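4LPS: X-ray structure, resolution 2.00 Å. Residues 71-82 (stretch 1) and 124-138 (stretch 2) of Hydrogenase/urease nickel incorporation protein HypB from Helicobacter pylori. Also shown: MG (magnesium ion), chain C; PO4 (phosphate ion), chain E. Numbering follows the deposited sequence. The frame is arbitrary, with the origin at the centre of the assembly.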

# COMPACT_ATOMS: atom_id res chain seq x y z
N ASP A 71 -8.81 -10.09 -13.16
CA ASP A 71 -7.79 -9.47 -13.99
C ASP A 71 -6.73 -8.77 -13.15
O ASP A 71 -5.79 -8.17 -13.69
N PHE A 72 -6.85 -8.87 -11.83
CA PHE A 72 -5.88 -8.26 -10.93
C PHE A 72 -5.15 -9.35 -10.15
O PHE A 72 -5.63 -9.82 -9.12
N LYS A 73 -3.98 -9.72 -10.66
CA LYS A 73 -3.23 -10.86 -10.14
C LYS A 73 -2.10 -10.39 -9.24
O LYS A 73 -1.16 -9.74 -9.69
N PHE A 74 -2.20 -10.72 -7.95
CA PHE A 74 -1.22 -10.25 -6.98
C PHE A 74 -0.98 -11.23 -5.84
O PHE A 74 -1.80 -12.10 -5.56
N CYS A 75 0.17 -11.07 -5.19
CA CYS A 75 0.46 -11.76 -3.94
C CYS A 75 0.86 -10.69 -2.92
O CYS A 75 1.14 -9.55 -3.29
N VAL A 76 0.87 -11.05 -1.64
CA VAL A 76 1.01 -10.04 -0.60
C VAL A 76 2.13 -10.34 0.39
O VAL A 76 2.34 -11.48 0.80
N VAL A 77 2.87 -9.29 0.75
CA VAL A 77 3.77 -9.33 1.89
C VAL A 77 3.16 -8.48 3.01
O VAL A 77 2.94 -7.28 2.83
N GLU A 78 2.89 -9.11 4.15
CA GLU A 78 2.20 -8.44 5.26
C GLU A 78 3.17 -8.05 6.36
O GLU A 78 3.96 -8.87 6.82
N GLY A 79 3.12 -6.78 6.76
CA GLY A 79 3.95 -6.32 7.85
C GLY A 79 3.16 -6.02 9.11
O GLY A 79 2.32 -5.12 9.14
N ASP A 80 3.43 -6.78 10.16
CA ASP A 80 2.83 -6.54 11.47
C ASP A 80 3.87 -6.79 12.55
O ASP A 80 4.89 -7.43 12.30
N LEU A 81 3.61 -6.28 13.75
CA LEU A 81 4.44 -6.60 14.90
C LEU A 81 4.32 -8.08 15.26
O LEU A 81 5.33 -8.78 15.37
N GLN A 82 3.08 -8.55 15.43
CA GLN A 82 2.83 -9.95 15.78
C GLN A 82 1.54 -10.47 15.16
O GLN A 82 0.75 -9.69 14.63
N GLY A 124 5.93 -20.27 -5.97
CA GLY A 124 5.39 -20.06 -7.31
C GLY A 124 4.42 -18.90 -7.39
O GLY A 124 3.80 -18.66 -8.43
N ALA A 125 4.27 -18.19 -6.27
CA ALA A 125 3.34 -17.07 -6.20
C ALA A 125 3.74 -15.91 -7.10
O ALA A 125 2.89 -15.22 -7.65
N LEU A 126 5.05 -15.68 -7.22
CA LEU A 126 5.56 -14.58 -8.03
C LEU A 126 5.35 -14.81 -9.53
O LEU A 126 5.07 -13.87 -10.27
N GLU A 127 5.49 -16.06 -9.95
CA GLU A 127 5.30 -16.41 -11.36
C GLU A 127 3.90 -16.08 -11.85
O GLU A 127 3.72 -15.69 -13.00
N LYS A 128 2.91 -16.23 -10.98
CA LYS A 128 1.51 -16.01 -11.35
C LYS A 128 1.02 -14.59 -11.09
O LYS A 128 -0.14 -14.27 -11.35
N SER A 129 1.90 -13.72 -10.59
CA SER A 129 1.46 -12.39 -10.18
C SER A 129 1.99 -11.28 -11.08
O SER A 129 3.15 -11.31 -11.52
N ASP A 130 1.13 -10.30 -11.36
CA ASP A 130 1.54 -9.07 -12.01
C ASP A 130 1.94 -8.03 -10.98
O ASP A 130 2.71 -7.11 -11.25
N PHE A 131 1.40 -8.19 -9.77
CA PHE A 131 1.64 -7.25 -8.70
C PHE A 131 2.15 -7.96 -7.45
O PHE A 131 1.68 -9.04 -7.11
N LEU A 132 3.12 -7.35 -6.79
CA LEU A 132 3.48 -7.75 -5.44
C LEU A 132 3.11 -6.61 -4.52
O LEU A 132 3.60 -5.49 -4.68
N ILE A 133 2.24 -6.89 -3.56
CA ILE A 133 1.71 -5.84 -2.72
C ILE A 133 2.25 -5.94 -1.30
O ILE A 133 2.13 -6.97 -0.64
N ILE A 134 2.87 -4.85 -0.85
CA ILE A 134 3.37 -4.75 0.51
C ILE A 134 2.38 -3.97 1.37
O ILE A 134 2.11 -2.80 1.10
N GLU A 135 1.80 -4.63 2.37
CA GLU A 135 1.01 -3.92 3.36
C GLU A 135 1.88 -3.61 4.57
O GLU A 135 2.25 -4.51 5.33
N ASN A 136 2.24 -2.34 4.71
CA ASN A 136 3.17 -1.93 5.75
C ASN A 136 2.54 -1.95 7.14
O ASN A 136 1.32 -2.03 7.29
N VAL A 137 3.41 -1.90 8.15
CA VAL A 137 2.99 -1.76 9.54
C VAL A 137 2.11 -0.52 9.71
O VAL A 137 2.41 0.54 9.15
N GLY A 138 1.02 -0.66 10.46
CA GLY A 138 0.17 0.48 10.76
C GLY A 138 0.95 1.55 11.50
O GLY A 138 1.35 1.35 12.65

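The two stretches meet as neighbouring parallel β-strands, paired from F74 with F131 to E78 with E135, whose side chains pair in register on both faces of the sheet; together the two stretches bury 964 Å², both sides summed. The strand directions differ by 20°, and a backbone ladder sets the register: I133 N donates to C75 O (2.9 Å, 171°) and V77 N to I133 O (2.8 Å, 162°).

One face carries F74, V76 and E78 beside F131, I133 and E135. I133 (chi1 m, chi2 t) extends CD1 to 3.6 Å from F74 CD2 and 4.0 Å from F72 CE2. F72 lies before the strand and its CA-to-CB bond points sideways, yet chi1 t brings its ring nearer: F72 CE1 lies over one face of the F131 ring, 3.5 Å from F131 CE1, with the ring planes at an oblique 40°.

The other face carries C75 and V77 beside L132 and I134. C75 (chi1 p) places SG 3.5 Å from L132 CD1 and 3.6 Å from L126 CD2, while V77 CG2 approaches L132 CD1 at 4.1 Å. Nearby, S129 OG (chi1 m) donates to A125 O at 2.7 Å, tying down the loop beside C75.

Polar groups gather at both ends. A water accepts from K73 N (2.9 Å) and donates to D71 O (2.9 Å) and D130 OD2 (2.8 Å), bridging the stretches. At the other end, E78 OE1 and E135 OE2 are 2.6 Å apart, close enough that one carboxyl probably holds a proton. The extended E135 (chi1 t, chi2 t) also binds magnesium through OE1 at 2.4 Å; phosphate O2 (2.1 Å), a water and atoms elsewhere in the structure supply the other ligands. The phosphate also accepts a weak hydrogen bond from G138 N to its O1 (3.2 Å).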

# COMPACT_ATOMS: atom_id res chain seq x y z
CB ASP A 71 -8.42 -8.48 -14.97
CG ASP A 71 -9.16 -7.36 -14.27
OD1 ASP A 71 -9.62 -7.57 -13.13
OD2 ASP A 71 -9.28 -6.26 -14.85
CB PHE A 72 -6.56 -7.27 -9.98
CG PHE A 72 -5.60 -6.42 -9.20
CD1 PHE A 72 -4.78 -5.51 -9.85
CD2 PHE A 72 -5.53 -6.53 -7.82
CE1 PHE A 72 -3.90 -4.73 -9.13
CE2 PHE A 72 -4.65 -5.75 -7.09
CZ PHE A 72 -3.83 -4.85 -7.75
CB LYS A 73 -2.66 -11.69 -11.29
CG LYS A 73 -3.69 -12.17 -12.29
CD LYS A 73 -3.02 -12.65 -13.56
CE LYS A 73 -4.03 -12.88 -14.67
NZ LYS A 73 -3.37 -13.19 -15.97
CB PHE A 74 -1.65 -8.89 -6.42
CG PHE A 74 -2.86 -8.96 -5.53
CD1 PHE A 74 -4.13 -9.04 -6.07
CD2 PHE A 74 -2.72 -8.95 -4.15
CE1 PHE A 74 -5.24 -9.10 -5.25
CE2 PHE A 74 -3.83 -9.01 -3.32
CZ PHE A 74 -5.09 -9.09 -3.88
CB CYS A 75 1.56 -12.82 -4.12
SG CYS A 75 3.11 -12.21 -4.78
CB VAL A 76 -0.32 -9.88 0.18
CG1 VAL A 76 -0.18 -8.84 1.28
CG2 VAL A 76 -1.45 -9.49 -0.76
CB VAL A 77 5.17 -8.82 1.52
CG1 VAL A 77 5.96 -8.52 2.78
CG2 VAL A 77 5.91 -9.83 0.66
CB GLU A 78 1.12 -9.35 5.85
CG GLU A 78 -0.20 -9.33 5.11
CD GLU A 78 -0.98 -8.05 5.33
OE1 GLU A 78 -1.98 -7.84 4.62
OE2 GLU A 78 -0.59 -7.25 6.21
CB ASP A 80 1.59 -7.41 11.69
CG ASP A 80 0.37 -6.88 10.95
OD1 ASP A 80 -0.09 -5.77 11.29
OD2 ASP A 80 -0.13 -7.57 10.04
CB LEU A 81 4.07 -5.73 16.10
CG LEU A 81 4.81 -4.39 16.28
CD1 LEU A 81 4.72 -3.54 15.03
CD2 LEU A 81 4.24 -3.64 17.48
CB GLN A 82 2.76 -10.11 17.31
CG GLN A 82 4.03 -9.74 18.06
CD GLN A 82 5.19 -10.66 17.73
OE1 GLN A 82 5.00 -11.77 17.24
NE2 GLN A 82 6.40 -10.19 17.99
CB ALA A 125 3.22 -16.60 -4.76
CB LEU A 126 7.04 -14.35 -7.75
CG LEU A 126 7.43 -13.94 -6.33
CD1 LEU A 126 8.89 -13.53 -6.27
CD2 LEU A 126 6.54 -12.80 -5.84
CB GLU A 127 5.59 -17.90 -11.57
CG GLU A 127 7.06 -18.28 -11.66
CD GLU A 127 7.28 -19.76 -11.91
OE1 GLU A 127 6.28 -20.47 -12.13
OE2 GLU A 127 8.44 -20.21 -11.88
CB LYS A 128 0.62 -17.01 -10.61
CG LYS A 128 1.01 -18.47 -10.81
CD LYS A 128 0.27 -19.39 -9.85
CE LYS A 128 0.09 -20.78 -10.45
NZ LYS A 128 1.39 -21.41 -10.79
CB SER A 129 1.89 -12.12 -8.73
OG SER A 129 1.35 -13.07 -7.84
CB ASP A 130 0.42 -8.53 -12.90
CG ASP A 130 0.14 -9.41 -14.09
OD1 ASP A 130 1.10 -10.00 -14.62
OD2 ASP A 130 -1.03 -9.52 -14.50
CB PHE A 131 0.36 -6.47 -8.35
CG PHE A 131 -0.18 -5.63 -9.48
CD1 PHE A 131 -0.97 -6.19 -10.47
CD2 PHE A 131 0.10 -4.27 -9.54
CE1 PHE A 131 -1.47 -5.41 -11.50
CE2 PHE A 131 -0.39 -3.49 -10.56
CZ PHE A 131 -1.18 -4.05 -11.55
CB LEU A 132 4.97 -8.10 -5.33
CG LEU A 132 5.50 -8.29 -3.90
CD1 LEU A 132 4.99 -9.59 -3.30
CD2 LEU A 132 7.02 -8.26 -3.88
CB ILE A 133 0.16 -5.88 -2.69
CG1 ILE A 133 -0.38 -5.59 -4.10
CG2 ILE A 133 -0.39 -4.88 -1.69
CD1 ILE A 133 -1.90 -5.47 -4.18
CB ILE A 134 4.75 -4.05 0.54
CG1 ILE A 134 5.76 -4.84 -0.29
CG2 ILE A 134 5.24 -3.89 1.97
CD1 ILE A 134 7.05 -4.09 -0.55
CB GLU A 135 -0.24 -4.71 3.78
CG GLU A 135 -1.16 -3.89 4.69
CD GLU A 135 -2.34 -4.66 5.24
OE1 GLU A 135 -2.64 -4.51 6.44
OE2 GLU A 135 -2.97 -5.42 4.48
CB ASN A 136 3.70 -0.53 5.44
CG ASN A 136 5.18 -0.40 5.72
OD1 ASN A 136 5.65 -0.76 6.80
ND2 ASN A 136 5.93 0.12 4.75
CB VAL A 137 4.21 -1.65 10.48
CG1 VAL A 137 3.77 -1.49 11.93
CG2 VAL A 137 5.10 -2.88 10.32
MG MG C . -4.25 -4.96 8.21
P PO4 E . -2.59 -2.70 10.47
O1 PO4 E . -1.14 -3.00 10.18
O2 PO4 E . -3.45 -3.73 9.79
O3 PO4 E . -2.82 -2.75 11.96
O4 PO4 E . -2.93 -1.33 9.95
O HOH W 1 -3.02 -8.31 -13.03
O HOH W 2 -5.86 -5.38 9.74